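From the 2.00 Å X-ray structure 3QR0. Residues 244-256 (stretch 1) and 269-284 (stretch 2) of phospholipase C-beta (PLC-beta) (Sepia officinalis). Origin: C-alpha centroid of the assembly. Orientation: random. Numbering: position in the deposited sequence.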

ATOM      1  N   ASN A 244      12.049  36.686  13.890  1.00 36.77           N
ATOM      2  CA  ASN A 244      11.998  35.702  12.816  1.00 35.26           C
ATOM      3  C   ASN A 244      12.989  34.553  13.031  1.00 34.26           C
ATOM      4  O   ASN A 244      13.942  34.673  13.804  1.00 34.60           O
ATOM      5  CB  ASN A 244      12.236  36.371  11.459  1.00 35.48           C
ATOM      6  CG  ASN A 244      11.049  37.210  11.001  1.00 35.57           C
ATOM      7  OD1 ASN A 244       9.894  36.889  11.285  1.00 36.17           O
ATOM      8  ND2 ASN A 244      11.333  38.282  10.277  1.00 34.98           N
ATOM      9  N   ILE A 245      12.737  33.429  12.368  1.00 32.70           N
ATOM     10  CA  ILE A 245      13.654  32.296  12.400  1.00 31.73           C
ATOM     11  C   ILE A 245      14.813  32.628  11.465  1.00 31.72           C
ATOM     12  O   ILE A 245      14.611  32.790  10.261  1.00 31.38           O
ATOM     13  CB  ILE A 245      12.967  30.987  11.942  1.00 30.85           C
ATOM     14  CG1 ILE A 245      11.828  30.607  12.898  1.00 30.84           C
ATOM     15  CG2 ILE A 245      13.970  29.841  11.865  1.00 29.65           C
ATOM     16  CD1 ILE A 245      10.990  29.426  12.419  1.00 29.78           C
ATOM     17  N   THR A 246      16.014  32.758  12.028  1.00 31.74           N
ATOM     18  CA  THR A 246      17.212  33.054  11.239  1.00 31.76           C
ATOM     19  C   THR A 246      17.706  31.801  10.506  1.00 30.79           C
ATOM     20  O   THR A 246      17.289  30.685  10.818  1.00 29.90           O
ATOM     21  CB  THR A 246      18.354  33.602  12.119  1.00 32.48           C
ATOM     22  OG1 THR A 246      18.790  32.591  13.037  1.00 32.15           O
ATOM     23  CG2 THR A 246      17.899  34.842  12.901  1.00 33.62           C
ATOM     24  N   THR A 247      18.594  32.001   9.533  1.00 30.71           N
ATOM     25  CA  THR A 247      19.218  30.900   8.791  1.00 30.17           C
ATOM     26  C   THR A 247      19.827  29.846   9.714  1.00 29.77           C
ATOM     27  O   THR A 247      19.626  28.649   9.515  1.00 29.40           O
ATOM     28  CB  THR A 247      20.321  31.421   7.849  1.00 30.68           C
ATOM     29  OG1 THR A 247      19.740  32.300   6.881  1.00 30.89           O
ATOM     30  CG2 THR A 247      21.026  30.269   7.136  1.00 29.85           C
ATOM     31  N   VAL A 248      20.551  30.299  10.730  1.00 30.59           N
ATOM     32  CA  VAL A 248      21.218  29.401  11.673  1.00 30.51           C
ATOM     33  C   VAL A 248      20.202  28.650  12.539  1.00 29.92           C
ATOM     34  O   VAL A 248      20.356  27.450  12.777  1.00 29.21           O
ATOM     35  CB  VAL A 248      22.228  30.164  12.546  1.00 31.35           C
ATOM     36  CG1 VAL A 248      22.815  29.261  13.617  1.00 31.72           C
ATOM     37  CG2 VAL A 248      23.339  30.726  11.670  1.00 32.30           C
ATOM     38  N   MET A 249      19.155  29.346  12.982  1.00 30.03           N
ATOM     39  CA  MET A 249      18.071  28.705  13.732  1.00 29.75           C
ATOM     40  C   MET A 249      17.350  27.651  12.896  1.00 28.54           C
ATOM     41  O   MET A 249      16.979  26.597  13.407  1.00 28.01           O
ATOM     42  CB  MET A 249      17.055  29.738  14.221  1.00 30.48           C
ATOM     43  CG  MET A 249      17.543  30.624  15.344  1.00 32.60           C
ATOM     44  SD  MET A 249      16.370  31.967  15.650  1.00 36.21           S
ATOM     45  CE  MET A 249      17.357  33.003  16.722  1.00 36.08           C
ATOM     46  N   PHE A 250      17.142  27.942  11.614  1.00 27.97           N
ATOM     47  CA  PHE A 250      16.479  27.002  10.722  1.00 26.85           C
ATOM     48  C   PHE A 250      17.371  25.780  10.479  1.00 26.27           C
ATOM     49  O   PHE A 250      16.898  24.643  10.506  1.00 25.66           O
ATOM     50  CB  PHE A 250      16.092  27.693   9.402  1.00 26.84           C
ATOM     51  CG  PHE A 250      15.155  26.889   8.534  1.00 26.70           C
ATOM     52  CD1 PHE A 250      13.981  26.349   9.056  1.00 26.40           C
ATOM     53  CD2 PHE A 250      15.434  26.692   7.187  1.00 26.83           C
ATOM     54  CE1 PHE A 250      13.119  25.611   8.253  1.00 26.54           C
ATOM     55  CE2 PHE A 250      14.573  25.961   6.377  1.00 26.39           C
ATOM     56  CZ  PHE A 250      13.416  25.417   6.909  1.00 26.56           C
ATOM     57  N   ARG A 251      18.658  26.021  10.262  1.00 26.70           N
ATOM     58  CA  ARG A 251      19.633  24.950  10.064  1.00 26.69           C
ATOM     59  C   ARG A 251      19.634  23.972  11.242  1.00 26.33           C
ATOM     60  O   ARG A 251      19.571  22.759  11.057  1.00 25.59           O
ATOM     61  CB  ARG A 251      21.026  25.548   9.898  1.00 27.47           C
ATOM     62  CG  ARG A 251      22.124  24.531   9.573  1.00 28.27           C
ATOM     63  CD  ARG A 251      23.472  25.095   9.925  1.00 29.56           C
ATOM     64  NE  ARG A 251      23.604  25.264  11.367  1.00 30.50           N
ATOM     65  CZ  ARG A 251      24.562  25.957  11.970  1.00 31.15           C
ATOM     66  NH1 ARG A 251      25.510  26.573  11.271  1.00 32.27           N
ATOM     67  NH2 ARG A 251      24.571  26.036  13.291  1.00 32.22           N
ATOM     68  N   ASP A 252      19.692  24.512  12.453  1.00 26.81           N
ATOM     69  CA  ASP A 252      19.683  23.689  13.658  1.00 27.06           C
ATOM     70  C   ASP A 252      18.353  22.957  13.832  1.00 26.18           C
ATOM     71  O   ASP A 252      18.339  21.807  14.261  1.00 25.39           O
ATOM     72  CB  ASP A 252      20.022  24.534  14.888  1.00 28.04           C
ATOM     73  CG  ASP A 252      21.470  25.003  14.887  1.00 29.99           C
ATOM     74  OD1 ASP A 252      21.822  25.863  15.720  1.00 33.79           O
ATOM     75  OD2 ASP A 252      22.265  24.516  14.054  1.00 32.16           O
ATOM     76  N   PHE A 253      17.247  23.607  13.469  1.00 25.87           N
ATOM     77  CA  PHE A 253      15.943  22.947  13.452  1.00 25.52           C
ATOM     78  C   PHE A 253      15.968  21.727  12.524  1.00 24.80           C
ATOM     79  O   PHE A 253      15.581  20.628  12.920  1.00 24.38           O
ATOM     80  CB  PHE A 253      14.854  23.940  13.023  1.00 25.52           C
ATOM     81  CG  PHE A 253      13.529  23.310  12.702  1.00 24.99           C
ATOM     82  CD1 PHE A 253      12.793  22.661  13.679  1.00 24.85           C
ATOM     83  CD2 PHE A 253      12.993  23.408  11.426  1.00 25.27           C
ATOM     84  CE1 PHE A 253      11.568  22.096  13.380  1.00 24.47           C
ATOM     85  CE2 PHE A 253      11.766  22.849  11.127  1.00 24.23           C
ATOM     86  CZ  PHE A 253      11.051  22.193  12.104  1.00 24.48           C
ATOM     87  N   LEU A 254      16.444  21.921  11.297  1.00 24.96           N
ATOM     88  CA  LEU A 254      16.510  20.832  10.321  1.00 24.45           C
ATOM     89  C   LEU A 254      17.471  19.719  10.746  1.00 24.74           C
ATOM     90  O   LEU A 254      17.171  18.537  10.556  1.00 24.27           O
ATOM     91  CB  LEU A 254      16.905  21.363   8.939  1.00 24.43           C
ATOM     92  CG  LEU A 254      15.899  22.299   8.257  1.00 24.66           C
ATOM     93  CD1 LEU A 254      16.473  22.866   6.956  1.00 25.22           C
ATOM     94  CD2 LEU A 254      14.607  21.586   7.997  1.00 23.56           C
ATOM     95  N   ASN A 255      18.615  20.097  11.315  1.00 25.37           N
ATOM     96  CA  ASN A 255      19.651  19.129  11.679  1.00 25.91           C
ATOM     97  C   ASN A 255      19.456  18.467  13.055  1.00 26.66           C
ATOM     98  O   ASN A 255      20.011  17.396  13.293  1.00 26.29           O
ATOM     99  CB  ASN A 255      21.040  19.781  11.618  1.00 26.43           C
ATOM    100  CG  ASN A 255      21.485  20.108  10.191  1.00 26.28           C
ATOM    101  OD1 ASN A 255      20.998  19.528   9.219  1.00 26.13           O
ATOM    102  ND2 ASN A 255      22.427  21.035  10.069  1.00 26.46           N
ATOM    103  N   ASP A 256      18.694  19.098  13.952  1.00 27.64           N
ATOM    104  CA  ASP A 256      18.516  18.586  15.323  1.00 28.75           C
ATOM    105  C   ASP A 256      17.148  17.950  15.525  1.00 29.03           C
ATOM    106  O   ASP A 256      17.060  16.794  15.928  1.00 30.39           O
ATOM    107  CB  ASP A 256      18.714  19.694  16.375  1.00 29.40           C
ATOM    108  CG  ASP A 256      20.143  20.236  16.411  1.00 30.46           C
ATOM    109  OD1 ASP A 256      21.084  19.463  16.133  1.00 31.92           O
ATOM    110  OD2 ASP A 256      20.327  21.432  16.739  1.00 29.10           O
ATOM    111  N   PRO A 269      24.103  14.038   4.240  1.00 36.60           N
ATOM    112  CA  PRO A 269      24.799  15.223   4.753  1.00 36.20           C
ATOM    113  C   PRO A 269      23.885  16.186   5.511  1.00 34.89           C
ATOM    114  O   PRO A 269      22.691  16.275   5.215  1.00 34.02           O
ATOM    115  CB  PRO A 269      25.349  15.889   3.486  1.00 36.77           C
ATOM    116  CG  PRO A 269      25.374  14.815   2.458  1.00 36.81           C
ATOM    117  CD  PRO A 269      24.240  13.908   2.778  1.00 36.69           C
ATOM    118  N   LEU A 270      24.450  16.888   6.492  1.00 33.87           N
ATOM    119  CA  LEU A 270      23.713  17.910   7.230  1.00 32.97           C
ATOM    120  C   LEU A 270      23.416  19.094   6.318  1.00 32.18           C
ATOM    121  O   LEU A 270      24.178  19.368   5.392  1.00 31.99           O
ATOM    122  CB  LEU A 270      24.529  18.404   8.428  1.00 33.29           C
ATOM    123  CG  LEU A 270      24.767  17.438   9.592  1.00 33.15           C
ATOM    124  CD1 LEU A 270      25.728  18.065  10.589  1.00 32.06           C
ATOM    125  CD2 LEU A 270      23.464  17.072  10.264  1.00 31.61           C
ATOM    126  N   TYR A 271      22.317  19.793   6.585  1.00 31.17           N
ATOM    127  CA  TYR A 271      22.049  21.072   5.929  1.00 30.93           C
ATOM    128  C   TYR A 271      23.115  22.106   6.311  1.00 31.40           C
ATOM    129  O   TYR A 271      23.556  22.157   7.464  1.00 31.31           O
ATOM    130  CB  TYR A 271      20.668  21.615   6.315  1.00 30.66           C
ATOM    131  CG  TYR A 271      19.505  20.912   5.663  1.00 29.75           C
ATOM    132  CD1 TYR A 271      18.849  19.874   6.310  1.00 29.19           C
ATOM    133  CD2 TYR A 271      19.048  21.296   4.403  1.00 29.95           C
ATOM    134  CE1 TYR A 271      17.774  19.232   5.728  1.00 28.73           C
ATOM    135  CE2 TYR A 271      17.964  20.654   3.804  1.00 29.02           C
ATOM    136  CZ  TYR A 271      17.335  19.622   4.475  1.00 28.70           C
ATOM    137  OH  TYR A 271      16.267  18.975   3.907  1.00 27.72           O
ATOM    138  N   THR A 272      23.512  22.924   5.342  1.00 31.58           N
ATOM    139  CA  THR A 272      24.476  24.000   5.561  1.00 32.32           C
ATOM    140  C   THR A 272      23.772  25.357   5.651  1.00 32.95           C
ATOM    141  O   THR A 272      22.577  25.468   5.350  1.00 32.21           O
ATOM    142  CB  THR A 272      25.500  24.064   4.413  1.00 32.81           C
ATOM    143  OG1 THR A 272      24.834  24.420   3.193  1.00 32.48           O
ATOM    144  CG2 THR A 272      26.215  22.718   4.237  1.00 32.27           C
ATOM    145  N   ASP A 273      24.528  26.380   6.052  1.00 34.09           N
ATOM    146  CA  ASP A 273      24.045  27.768   6.083  1.00 35.17           C
ATOM    147  C   ASP A 273      23.527  28.200   4.722  1.00 34.97           C
ATOM    148  O   ASP A 273      22.410  28.701   4.607  1.00 34.56           O
ATOM    149  CB  ASP A 273      25.166  28.740   6.479  1.00 36.42           C
ATOM    150  CG  ASP A 273      25.529  28.668   7.950  1.00 38.21           C
ATOM    151  OD1 ASP A 273      25.006  27.784   8.654  1.00 40.20           O
ATOM    152  OD2 ASP A 273      26.349  29.506   8.401  1.00 41.45           O
ATOM    153  N   ALA A 274      24.359  28.005   3.702  1.00 35.24           N
ATOM    154  CA  ALA A 274      24.052  28.452   2.341  1.00 35.29           C
ATOM    155  C   ALA A 274      22.780  27.803   1.794  1.00 34.31           C
ATOM    156  O   ALA A 274      21.974  28.470   1.150  1.00 34.21           O
ATOM    157  CB  ALA A 274      25.238  28.181   1.412  1.00 35.72           C
ATOM    158  N   GLN A 275      22.604  26.509   2.053  1.00 33.69           N
ATOM    159  CA  GLN A 275      21.391  25.798   1.645  1.00 33.01           C
ATOM    160  C   GLN A 275      20.152  26.331   2.359  1.00 32.33           C
ATOM    161  O   GLN A 275      19.104  26.506   1.741  1.00 31.63           O
ATOM    162  CB  GLN A 275      21.510  24.302   1.923  1.00 32.91           C
ATOM    163  CG  GLN A 275      22.531  23.579   1.058  1.00 34.78           C
ATOM    164  CD  GLN A 275      22.867  22.191   1.586  1.00 36.89           C
ATOM    165  OE1 GLN A 275      22.340  21.753   2.611  1.00 37.22           O
ATOM    166  NE2 GLN A 275      23.749  21.488   0.879  1.00 38.94           N
ATOM    167  N   CYS A 276      20.279  26.579   3.662  1.00 31.87           N
ATOM    168  CA  CYS A 276      19.159  27.067   4.468  1.00 31.51           C
ATOM    169  C   CYS A 276      18.756  28.500   4.121  1.00 31.80           C
ATOM    170  O   CYS A 276      17.567  28.810   4.065  1.00 31.39           O
ATOM    171  CB  CYS A 276      19.474  26.935   5.959  1.00 31.60           C
ATOM    172  SG  CYS A 276      19.452  25.218   6.499  1.00 31.35           S
ATOM    173  N   GLU A 277      19.736  29.367   3.875  1.00 32.22           N
ATOM    174  CA  GLU A 277      19.447  30.711   3.378  1.00 32.82           C
ATOM    175  C   GLU A 277      18.665  30.631   2.068  1.00 32.03           C
ATOM    176  O   GLU A 277      17.718  31.389   1.861  1.00 32.18           O
ATOM    177  CB  GLU A 277      20.737  31.509   3.165  1.00 33.85           C
ATOM    178  CG  GLU A 277      20.506  32.959   2.759  1.00 35.84           C
ATOM    179  CD  GLU A 277      21.802  33.706   2.521  1.00 38.30           C
ATOM    180  OE1 GLU A 277      22.399  34.190   3.500  1.00 39.40           O
ATOM    181  OE2 GLU A 277      22.221  33.812   1.350  1.00 40.39           O
ATOM    182  N   ALA A 278      19.059  29.698   1.203  1.00 31.09           N
ATOM    183  CA  ALA A 278      18.420  29.519  -0.102  1.00 30.56           C
ATOM    184  C   ALA A 278      17.006  28.965   0.040  1.00 29.72           C
ATOM    185  O   ALA A 278      16.090  29.422  -0.641  1.00 29.95           O
ATOM    186  CB  ALA A 278      19.264  28.603  -0.984  1.00 30.34           C
ATOM    187  N   LEU A 279      16.827  27.978   0.914  1.00 28.81           N
ATOM    188  CA  LEU A 279      15.490  27.445   1.193  1.00 28.14           C
ATOM    189  C   LEU A 279      14.566  28.516   1.774  1.00 28.24           C
ATOM    190  O   LEU A 279      13.390  28.611   1.389  1.00 27.48           O
ATOM    191  CB  LEU A 279      15.562  26.255   2.157  1.00 27.75           C
ATOM    192  CG  LEU A 279      16.178  24.962   1.607  1.00 27.96           C
ATOM    193  CD1 LEU A 279      16.303  23.935   2.724  1.00 29.41           C
ATOM    194  CD2 LEU A 279      15.374  24.396   0.451  1.00 27.33           C
ATOM    195  N   ILE A 280      15.092  29.311   2.703  1.00 28.39           N
ATOM    196  CA  ILE A 280      14.317  30.398   3.302  1.00 28.84           C
ATOM    197  C   ILE A 280      13.829  31.364   2.212  1.00 29.49           C
ATOM    198  O   ILE A 280      12.657  31.745   2.198  1.00 29.41           O
ATOM    199  CB  ILE A 280      15.122  31.145   4.392  1.00 29.34           C
ATOM    200  CG1 ILE A 280      15.256  30.264   5.636  1.00 28.63           C
ATOM    201  CG2 ILE A 280      14.450  32.470   4.763  1.00 29.55           C
ATOM    202  CD1 ILE A 280      16.221  30.790   6.673  1.00 28.44           C
ATOM    203  N   ASN A 281      14.724  31.732   1.293  1.00 30.13           N
ATOM    204  CA  ASN A 281      14.357  32.575   0.156  1.00 30.98           C
ATOM    205  C   ASN A 281      13.232  31.965  -0.680  1.00 30.73           C
ATOM    206  O   ASN A 281      12.337  32.681  -1.121  1.00 31.08           O
ATOM    207  CB  ASN A 281      15.560  32.866  -0.748  1.00 31.34           C
ATOM    208  CG  ASN A 281      15.193  33.747  -1.933  1.00 31.92           C
ATOM    209  OD1 ASN A 281      14.851  34.921  -1.764  1.00 33.33           O
ATOM    210  ND2 ASN A 281      15.234  33.180  -3.133  1.00 29.48           N
ATOM    211  N   ASP A 282      13.290  30.652  -0.899  1.00 30.51           N
ATOM    212  CA  ASP A 282      12.239  29.942  -1.626  1.00 30.55           C
ATOM    213  C   ASP A 282      10.887  30.119  -0.953  1.00 30.27           C
ATOM    214  O   ASP A 282       9.918  30.485  -1.599  1.00 30.25           O
ATOM    215  CB  ASP A 282      12.540  28.438  -1.731  1.00 30.10           C
ATOM    216  CG  ASP A 282      13.648  28.118  -2.726  1.00 31.79           C
ATOM    217  OD1 ASP A 282      13.867  28.914  -3.667  1.00 35.04           O
ATOM    218  OD2 ASP A 282      14.295  27.054  -2.571  1.00 32.94           O
ATOM    219  N   TYR A 283      10.832  29.858   0.349  1.00 30.24           N
ATOM    220  CA  TYR A 283       9.560  29.842   1.069  1.00 30.12           C
ATOM    221  C   TYR A 283       9.040  31.261   1.270  1.00 31.21           C
ATOM    222  O   TYR A 283       7.848  31.520   1.096  1.00 31.14           O
ATOM    223  CB  TYR A 283       9.690  29.108   2.413  1.00 29.73           C
ATOM    224  CG  TYR A 283      10.381  27.751   2.329  1.00 28.51           C
ATOM    225  CD1 TYR A 283      10.117  26.873   1.282  1.00 28.12           C
ATOM    226  CD2 TYR A 283      11.288  27.347   3.303  1.00 27.93           C
ATOM    227  CE1 TYR A 283      10.744  25.632   1.203  1.00 27.37           C
ATOM    228  CE2 TYR A 283      11.926  26.109   3.229  1.00 27.30           C
ATOM    229  CZ  TYR A 283      11.645  25.256   2.177  1.00 26.74           C
ATOM    230  OH  TYR A 283      12.268  24.027   2.092  1.00 25.47           O
ATOM    231  N   GLU A 284       9.942  32.177   1.616  1.00 32.22           N
ATOM    232  CA  GLU A 284       9.581  33.578   1.803  1.00 33.45           C
ATOM    233  C   GLU A 284       9.181  34.265   0.499  1.00 34.07           C
ATOM    234  O   GLU A 284       8.326  35.141   0.512  1.00 34.60           O
ATOM    235  CB  GLU A 284      10.716  34.344   2.481  1.00 34.20           C
ATOM    236  CG  GLU A 284      10.839  34.031   3.950  1.00 34.68           C
ATOM    237  CD  GLU A 284       9.598  34.442   4.730  1.00 36.25           C
ATOM    238  OE1 GLU A 284       9.103  35.576   4.517  1.00 37.82           O
ATOM    239  OE2 GLU A 284       9.114  33.628   5.548  1.00 35.30           O
TER
HETATM  240  O   HOH W   1      21.601  33.948   5.892  1.00 40.24           O

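How do the two backbones meet? Each stretch is mainly helical, 247-256 in the first and 273-284 in the second, and the helix axes cross at 104°, coming within 8.8 Å of each other. The helices run steeply across one another, and Thr-247 CA lies 5.4 Å from Glu-277 CA. Both helices begin with a threonine cap: Thr-246 OG1 accepts from Met-249 N at 3.3 Å, and Thr-272 OG1 accepts from Gln-275 N, also at 3.3 Å. The loop ahead of the second helix extends the contact to the far end of stretch 1, where Asn-255 CA and Leu-270 CA are 6.1 Å apart.

What ties that loop to the first helix? Asn-255 uses both ends of its amide. Its OD1 accepts from Tyr-271 N at 3.0 Å, while its ND2 donates to Tyr-271 O at 3.1 Å with a nearly straight angle of 169°. One side chain thus satisfies the backbone NH and carbonyl of a single loop residue, much as a neighbouring strand would. Leu-254, one residue earlier, secures the tyrosine side chain: its CD1 sits 3.8 Å from the centroid of the Tyr-271 ring, only 8° off the normal, so the methyl rests squarely over the face.

How do the helices interlock where they cross? Knobs come from both sides. Thr-247 sits among Asp-273, Cys-276, Glu-277 and Ile-280, its small CG2 reaching to 3.3 Å from Asp-273 O. Phe-250 fills the next hole, among Cys-276, Leu-279, Ile-280 and Tyr-283; its CD2 is 3.9 Å from Ile-280 CG1, and its CZ meets the edge of the Tyr-283 ring, 4.0 Å from CE2. In return, Cys-276 enters a pocket formed by Thr-247, Phe-250, Arg-251 and Leu-254, with its SG 3.6 Å from Arg-251 CA and 3.8 Å from Leu-254 CD1.

Where do charge and water enter? Arg-251 lays its aliphatic part along the loop, CG 3.5 Å from Tyr-271 O, and carries its guanidinium to two acids. Across the contact, NH1 forms a salt bridge with Asp-273 OD1 at 2.9 Å, the carboxylate oxygen lying near the guanidinium plane; within its own helix, NH2 is 2.9 Å from Asp-252 OD2 in a second salt bridge. Near the start of the first helix, a water links Thr-247 OG1, at 2.7 Å from its oxygen, to Glu-277 OE1, to which it donates at 2.5 Å.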